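Local atomic coordinates of lactate dehydrogenase (Eimeria maxima, PDB entry 6CT6), a protein that probably catalyses the NADH-dependent interconversion of pyruvate and lactate, and is captured here with cofactor and the substrate analogue oxamate. Residues 231-234 and 235-239; 201-205 and 206-210; 172-175 and 176-180. All coordinates share one frame; numbering follows the deposited sequence.

Contact 1 (231-234 and 235-239)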
loop_
_atom_site.group_PDB
_atom_site.type_symbol
_atom_site.label_atom_id
_atom_site.label_comp_id
_atom_site.label_asym_id
_atom_site.label_seq_id
_atom_site.Cartn_x
_atom_site.Cartn_y
_atom_site.Cartn_z
ATOM N N GLY B 231 7.267 18.523 -2.736
ATOM C CA GLY B 231 8.710 18.599 -2.588
ATOM C C GLY B 231 9.170 18.244 -1.189
ATOM O O GLY B 231 10.230 17.639 -1.011
ATOM N N ASP B 232 8.383 18.616 -0.176
ATOM C CA ASP B 232 8.721 18.246 1.196
ATOM C C ASP B 232 8.803 16.734 1.350
ATOM O O ASP B 232 9.693 16.220 2.037
ATOM C CB ASP B 232 7.693 18.822 2.173
ATOM C CG ASP B 232 7.877 20.308 2.409
ATOM O OD1 ASP B 232 8.987 20.820 2.149
ATOM O OD2 ASP B 232 6.918 20.963 2.865
ATOM N N ILE B 233 7.882 16.006 0.717
ATOM C CA ILE B 233 7.893 14.549 0.811
ATOM C C ILE B 233 9.089 13.979 0.060
ATOM O O ILE B 233 9.765 13.066 0.544
ATOM C CB ILE B 233 6.561 13.976 0.290
ATOM C CG1 ILE B 233 5.419 14.344 1.248
ATOM C CG2 ILE B 233 6.649 12.459 0.119
ATOM C CD1 ILE B 233 4.029 13.976 0.746
ATOM N N VAL B 234 9.361 14.501 -1.139
ATOM C CA VAL B 234 10.531 14.073 -1.906
ATOM C C VAL B 234 11.791 14.188 -1.056
ATOM O O VAL B 234 12.629 13.280 -1.022
ATOM C CB VAL B 234 10.646 14.901 -3.200
ATOM C CG1 VAL B 234 12.022 14.733 -3.849
ATOM C CG2 VAL B 234 9.549 14.509 -4.175
ATOM N N ARG B 235 11.941 15.315 -0.360
ATOM C CA ARG B 235 13.156 15.554 0.412
ATOM C C ARG B 235 13.301 14.550 1.549
ATOM O O ARG B 235 14.402 14.056 1.817
ATOM C CB ARG B 235 13.147 16.982 0.958
ATOM C CG ARG B 235 14.184 17.249 2.037
ATOM C CD ARG B 235 14.261 18.728 2.364
ATOM N NE ARG B 235 12.942 19.291 2.642
ATOM C CZ ARG B 235 12.314 19.199 3.810
ATOM N NH1 ARG B 235 12.877 18.559 4.829
ATOM N NH2 ARG B 235 11.116 19.744 3.963
ATOM N N LEU B 236 12.198 14.235 2.230
ATOM C CA LEU B 236 12.254 13.343 3.383
ATOM C C LEU B 236 12.443 11.891 2.963
ATOM O O LEU B 236 13.193 11.147 3.607
ATOM C CB LEU B 236 10.978 13.493 4.214
ATOM C CG LEU B 236 10.762 14.860 4.863
ATOM C CD1 LEU B 236 9.335 14.992 5.368
ATOM C CD2 LEU B 236 11.753 15.059 5.996
ATOM N N LEU B 237 11.766 11.469 1.893
ATOM C CA LEU B 237 11.904 10.097 1.421
ATOM C C LEU B 237 13.328 9.794 0.981
ATOM O O LEU B 237 13.800 8.662 1.142
ATOM C CB LEU B 237 10.940 9.842 0.265
ATOM C CG LEU B 237 9.454 9.707 0.604
ATOM C CD1 LEU B 237 8.660 9.565 -0.682
ATOM C CD2 LEU B 237 9.203 8.519 1.520
ATOM N N GLY B 238 14.022 10.776 0.425
ATOM C CA GLY B 238 15.354 10.535 -0.127
ATOM C C GLY B 238 15.328 10.025 -1.549
ATOM O O GLY B 238 16.087 10.507 -2.395
ATOM N N GLN B 239 14.462 9.054 -1.837
ATOM C CA GLN B 239 14.262 8.550 -3.188
ATOM C C GLN B 239 12.773 8.497 -3.498
ATOM O O GLN B 239 11.967 8.099 -2.652
ATOM C CB GLN B 239 14.882 7.158 -3.369
ATOM C CG GLN B 239 14.365 6.102 -2.400
ATOM C CD GLN B 239 14.913 4.721 -2.704
ATOM O OE1 GLN B 239 15.241 4.410 -3.850
ATOM N NE2 GLN B 239 15.022 3.886 -1.677
HETATM O O HOH W 1 11.792 20.703 0.824
#
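The guanidinium of R235 lies next to D232, one turn earlier on the same helix, and its surroundings differ between face and edge. Over one face, displaced toward the rim, is the carbonyl O of D232. At the edge, close to the guanidinium plane, are the carboxylate oxygen OD1 of D232 and a water. NH2 of R235 donates to OD1 of D232 at 3.0 Å in a salt bridge with an N-H...O angle of 151°. The two planes are 76° apart; OD1 lies close to the guanidinium plane, while NH2 stands above the carboxylate plane. The water completes a small ring: it donates to OD1 of D232 at 3.1 Å and accepts from NE of R235 at 2.6 Å. A bend at chi3 (51°) in an otherwise extended arginine chain turns the guanidinium back along the helix to reach this acid.

On another face of the helix, I233 and L237 run side by side, with CG2 of I233 3.6 Å from CD1 of L237. L237 N also donates to I233 O at 2.9 Å. The last i to i+4 bond joins G238 N to V234 O at 3.2 Å. Beyond the segments, M51 of the second subunit packs on D232 and I233, while V234 touches W98 and S241, two residues of the oxamate pocket.

The contact is thus an i to i+3 salt bridge on the last turns of helix 216-237, which ends at G238, a glycine of positive phi, beside the second subunit. Chemically, OD1 of D232 receives two donors: NH2 of R235 bonds it directly and NE reaches it through the water. This double link should restrict rotation of the guanidinium, and the adjacent positive charge would probably stabilise the ionised carboxylate of D232.

Contact 2 (201-205 and 206-210); sequences NGIPI and QEFIN
I203 and F208 meet where a short strand turns into a helix: CG2 of I203 lies 3.8 Å from CE2 of the F208 ring, approaching obliquely. The same methyl group touches E207, 3.6 Å from OE1, and the two side chains cross at about a right angle. With CG2 anti to the backbone N of I203, this branch is the one directed at both E207 and F208. E207 also runs alongside P204, its OE2 4.0 Å from CD of the proline ring. At the edge of the F208 ring, in its plane, sits the carbonyl O of P204, 3.9 Å from CD2. I205 sends CD1 to within 4.2 Å of CB of F208, again crossing nearly perpendicularly.

Backbone bonds of the first helical turn position these groups. E207 N donates to P204 O at 3.0 Å. I205 O accepts from I209 N at 3.0 Å, and more weakly from F208 N. Along the same helix, NE2 of Q206 reaches one turn on to OD1 of N210, at 3.1 Å and 164°. A bend at chi2 (66°) turns the Q206 amide toward N210; OD1 lies in the plane of that amide, whereas NE2 stands above the carbonyl plane of N210.

Strand 203-204 is an edge strand of a four-stranded antiparallel sheet within this chain, and helix 205-210 follows it directly. L172, at the end of helix 157-172, touches both I205 and F208, while I219 of helix 216-237, part of the glucose pocket, touches I205 and I209. The turn thus joins the sheet's edge to two helices of the C-terminal domain.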
loop_
_atom_site.group_PDB
_atom_site.type_symbol
_atom_site.label_atom_id
_atom_site.label_comp_id
_atom_site.label_asym_id
_atom_site.label_seq_id
_atom_site.Cartn_x
_atom_site.Cartn_y
_atom_site.Cartn_z
ATOM N N ASN B 201 -17.894 22.453 7.149
ATOM C CA ASN B 201 -19.286 22.075 6.903
ATOM C C ASN B 201 -20.076 23.230 6.288
ATOM O O ASN B 201 -21.204 23.529 6.686
ATOM C CB ASN B 201 -19.964 21.587 8.181
ATOM C CG ASN B 201 -21.283 20.899 7.902
ATOM O OD1 ASN B 201 -21.372 20.059 7.007
ATOM N ND2 ASN B 201 -22.324 21.276 8.643
ATOM N N GLY B 202 -19.476 23.880 5.290
ATOM C CA GLY B 202 -20.128 24.978 4.605
ATOM C C GLY B 202 -19.982 26.327 5.275
ATOM O O GLY B 202 -20.360 27.343 4.673
ATOM N N ILE B 203 -19.452 26.376 6.493
ATOM C CA ILE B 203 -19.211 27.627 7.207
ATOM C C ILE B 203 -17.929 28.253 6.665
ATOM O O ILE B 203 -16.868 27.617 6.733
ATOM C CB ILE B 203 -19.101 27.388 8.721
ATOM C CG1 ILE B 203 -20.302 26.581 9.233
ATOM C CG2 ILE B 203 -18.983 28.715 9.467
ATOM C CD1 ILE B 203 -20.094 25.994 10.611
ATOM N N PRO B 204 -17.960 29.477 6.133
ATOM C CA PRO B 204 -16.725 30.081 5.619
ATOM C C PRO B 204 -15.627 30.115 6.674
ATOM O O PRO B 204 -15.866 30.425 7.843
ATOM C CB PRO B 204 -17.165 31.492 5.214
ATOM C CG PRO B 204 -18.610 31.358 4.917
ATOM C CD PRO B 204 -19.127 30.346 5.897
ATOM N N ILE B 205 -14.403 29.793 6.246
ATOM C CA ILE B 205 -13.266 29.808 7.160
ATOM C C ILE B 205 -13.090 31.187 7.777
ATOM O O ILE B 205 -12.574 31.317 8.895
ATOM C CB ILE B 205 -11.986 29.344 6.428
ATOM C CG1 ILE B 205 -10.819 29.185 7.404
ATOM C CG2 ILE B 205 -11.616 30.313 5.307
ATOM C CD1 ILE B 205 -10.975 28.022 8.359
ATOM N N GLN B 206 -13.508 32.238 7.067
ATOM C CA GLN B 206 -13.427 33.588 7.619
ATOM C C GLN B 206 -14.108 33.678 8.980
ATOM O O GLN B 206 -13.614 34.362 9.884
ATOM C CB GLN B 206 -14.051 34.592 6.652
ATOM C CG GLN B 206 -13.797 36.041 7.037
ATOM C CD GLN B 206 -12.332 36.415 6.939
ATOM O OE1 GLN B 206 -11.708 36.249 5.891
ATOM N NE2 GLN B 206 -11.768 36.905 8.040
ATOM N N GLU B 207 -15.249 33.003 9.147
ATOM C CA GLU B 207 -15.932 33.035 10.436
ATOM C C GLU B 207 -15.034 32.498 11.541
ATOM O O GLU B 207 -15.054 33.005 12.669
ATOM C CB GLU B 207 -17.236 32.237 10.377
ATOM C CG GLU B 207 -18.259 32.770 9.378
ATOM C CD GLU B 207 -19.689 32.380 9.729
ATOM O OE1 GLU B 207 -19.930 31.915 10.865
ATOM O OE2 GLU B 207 -20.580 32.543 8.868
ATOM N N PHE B 208 -14.235 31.474 11.235
ATOM C CA PHE B 208 -13.304 30.941 12.224
ATOM C C PHE B 208 -12.141 31.896 12.455
ATOM O O PHE B 208 -11.622 31.993 13.573
ATOM C CB PHE B 208 -12.802 29.570 11.774
ATOM C CG PHE B 208 -13.835 28.490 11.889
ATOM C CD1 PHE B 208 -13.780 27.575 12.926
ATOM C CD2 PHE B 208 -14.875 28.408 10.981
ATOM C CE1 PHE B 208 -14.736 26.585 13.045
ATOM C CE2 PHE B 208 -15.834 27.422 11.094
ATOM C CZ PHE B 208 -15.763 26.510 12.128
ATOM N N ILE B 209 -11.718 32.610 11.411
ATOM C CA ILE B 209 -10.702 33.643 11.589
ATOM C C ILE B 209 -11.208 34.713 12.548
ATOM O O ILE B 209 -10.531 35.077 13.517
ATOM C CB ILE B 209 -10.299 34.242 10.228
ATOM C CG1 ILE B 209 -9.663 33.163 9.346
ATOM C CG2 ILE B 209 -9.323 35.399 10.419
ATOM C CD1 ILE B 209 -9.441 33.574 7.900
ATOM N N ASN B 210 -12.418 35.223 12.298
ATOM C CA ASN B 210 -12.962 36.288 13.134
ATOM C C ASN B 210 -13.139 35.840 14.581
ATOM O O ASN B 210 -13.060 36.667 15.497
ATOM C CB ASN B 210 -14.294 36.772 12.564
ATOM C CG ASN B 210 -14.155 37.360 11.170
ATOM O OD1 ASN B 210 -13.054 37.681 10.727
ATOM N ND2 ASN B 210 -15.276 37.506 10.473
#

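Contact 3 (172-175 and 176-180); sequences LHVS and PHDVQ
S175 and H177 meet through a side-chain hydrogen bond: H177 N donates to OG of S175 at 3.0 Å, with an N-H...O angle of 142°. A serine oxygen accepting from the amide two residues on makes this an ST turn, set at the start of the 3-10 segment. The serine hydroxyl stands anti to its own backbone N (chi1 165°), which carries it past P176 to that amide. The backbone O of S175 accepts from D178 N at 3.0 Å. S175 therefore contributes one side-chain and one backbone acceptor to the short 3-10 turn beginning at P176. V179 N continues the pattern by donating to P176 O at 3.1 Å.

A second polar interaction joins two neighbouring side chains. ND1 of H177 donates to OD1 of D178 at 2.7 Å and 161°, a His-carboxylate hydrogen bond. The acceptor lies exactly in the imidazole plane, yet the nitrogen reaches OD1 from above the carboxylate plane, so the two flat groups are not coplanar. This pairing should limit the rotation of the ring and probably adds to its proton affinity.

The apolar part is small. CG1 of V174 comes within 3.7 Å of CG2 of V179, and its other methyl, CG2, lies 4.2 Å from CB of D178. A single valine side chain thus uses both branches: CG1 meets the first strand residue and CG2 the residue before it.

The turn links helix 157-172 to strand 179-184. V179 packs against I168 and A169 of that helix and against I200 of strand 199-200, while R165 bonds the carbonyl oxygens of P176 and V179. D61 of the second subunit packs on S175 and H177, which places this helix-to-strand connection at the dimer interface.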
loop_
_atom_site.group_PDB
_atom_site.type_symbol
_atom_site.label_atom_id
_atom_site.label_comp_id
_atom_site.label_asym_id
_atom_site.label_seq_id
_atom_site.Cartn_x
_atom_site.Cartn_y
_atom_site.Cartn_z
ATOM N N LEU B 172 -7.653 23.328 13.391
ATOM C CA LEU B 172 -8.923 23.587 14.062
ATOM C C LEU B 172 -9.395 22.446 14.958
ATOM O O LEU B 172 -10.357 22.631 15.711
ATOM C CB LEU B 172 -10.009 23.878 13.022
ATOM C CG LEU B 172 -9.789 25.137 12.189
ATOM C CD1 LEU B 172 -10.759 25.183 11.018
ATOM C CD2 LEU B 172 -9.936 26.381 13.055
ATOM N N HIS B 173 -8.756 21.280 14.896
ATOM C CA HIS B 173 -9.206 20.102 15.640
ATOM C C HIS B 173 -10.625 19.709 15.229
ATOM O O HIS B 173 -11.520 19.534 16.060
ATOM C CB HIS B 173 -9.095 20.337 17.147
ATOM C CG HIS B 173 -7.693 20.595 17.600
ATOM N ND1 HIS B 173 -7.159 21.862 17.690
ATOM C CD2 HIS B 173 -6.701 19.743 17.951
ATOM C CE1 HIS B 173 -5.904 21.781 18.096
ATOM N NE2 HIS B 173 -5.602 20.506 18.261
ATOM N N VAL B 174 -10.819 19.578 13.918
ATOM C CA VAL B 174 -12.048 19.064 13.333
ATOM C C VAL B 174 -11.671 17.986 12.326
ATOM O O VAL B 174 -10.564 17.981 11.780
ATOM C CB VAL B 174 -12.881 20.183 12.666
ATOM C CG1 VAL B 174 -12.148 20.760 11.464
ATOM C CG2 VAL B 174 -14.248 19.669 12.261
ATOM N N SER B 175 -12.600 17.069 12.084
ATOM C CA SER B 175 -12.342 15.975 11.161
ATOM C C SER B 175 -12.132 16.510 9.746
ATOM O O SER B 175 -12.836 17.437 9.326
ATOM C CB SER B 175 -13.511 14.991 11.168
ATOM O OG SER B 175 -13.443 14.115 10.053
ATOM N N PRO B 176 -11.194 15.941 8.978
ATOM C CA PRO B 176 -11.084 16.327 7.562
ATOM C C PRO B 176 -12.366 16.085 6.785
ATOM O O PRO B 176 -12.601 16.734 5.756
ATOM C CB PRO B 176 -9.935 15.450 7.043
ATOM C CG PRO B 176 -9.205 14.988 8.257
ATOM C CD PRO B 176 -10.231 14.881 9.329
ATOM N N HIS B 177 -13.200 15.151 7.246
ATOM C CA HIS B 177 -14.508 14.938 6.632
ATOM C C HIS B 177 -15.275 16.245 6.483
ATOM O O HIS B 177 -16.021 16.424 5.514
ATOM C CB HIS B 177 -15.314 13.943 7.477
ATOM C CG HIS B 177 -16.706 13.703 6.978
ATOM N ND1 HIS B 177 -17.750 14.570 7.229
ATOM C CD2 HIS B 177 -17.228 12.687 6.252
ATOM C CE1 HIS B 177 -18.852 14.100 6.673
ATOM N NE2 HIS B 177 -18.563 12.957 6.076
ATOM N N ASP B 178 -15.092 17.173 7.419
ATOM C CA ASP B 178 -15.867 18.405 7.462
ATOM C C ASP B 178 -15.058 19.632 7.056
ATOM O O ASP B 178 -15.502 20.762 7.288
ATOM C CB ASP B 178 -16.453 18.586 8.862
ATOM C CG ASP B 178 -17.274 17.389 9.298
ATOM O OD1 ASP B 178 -18.127 16.943 8.504
ATOM O OD2 ASP B 178 -17.058 16.882 10.420
ATOM N N VAL B 179 -13.884 19.442 6.460
ATOM C CA VAL B 179 -13.100 20.528 5.885
ATOM C C VAL B 179 -13.239 20.428 4.373
ATOM O O VAL B 179 -12.755 19.469 3.760
ATOM C CB VAL B 179 -11.626 20.467 6.308
ATOM C CG1 VAL B 179 -10.846 21.620 5.685
ATOM C CG2 VAL B 179 -11.500 20.492 7.823
ATOM N N GLN B 180 -13.901 21.412 3.770
ATOM C CA GLN B 180 -13.970 21.529 2.320
ATOM C C GLN B 180 -12.864 22.467 1.856
ATOM O O GLN B 180 -12.722 23.574 2.387
ATOM C CB GLN B 180 -15.334 22.047 1.864
ATOM C CG GLN B 180 -16.502 21.093 2.107
ATOM C CD GLN B 180 -16.904 21.000 3.567
ATOM O OE1 GLN B 180 -17.048 22.013 4.252
ATOM N NE2 GLN B 180 -17.087 19.777 4.052
#

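How the contacts relate
All three contacts lie in the C-terminal domain and follow the chain in the order contact 3, contact 2, contact 1. Contacts 3 and 2 are neighbours, with centres about 12 Å apart: both reach the four-stranded antiparallel sheet, and a probable hydrogen bond joins N201 N to D178 O at 2.9 Å. A second probable bond runs from G202 N to Q180 OE1. Contact 1 stands apart at the end of helix 216-237, its centre about 26 Å from that of contact 3 and about 33 Å from that of contact 2. Contacts 1 and 3 both touch the second subunit, whereas contact 1 alone closely approaches bound oxamate, so it lies near both the interface and the oxamate site.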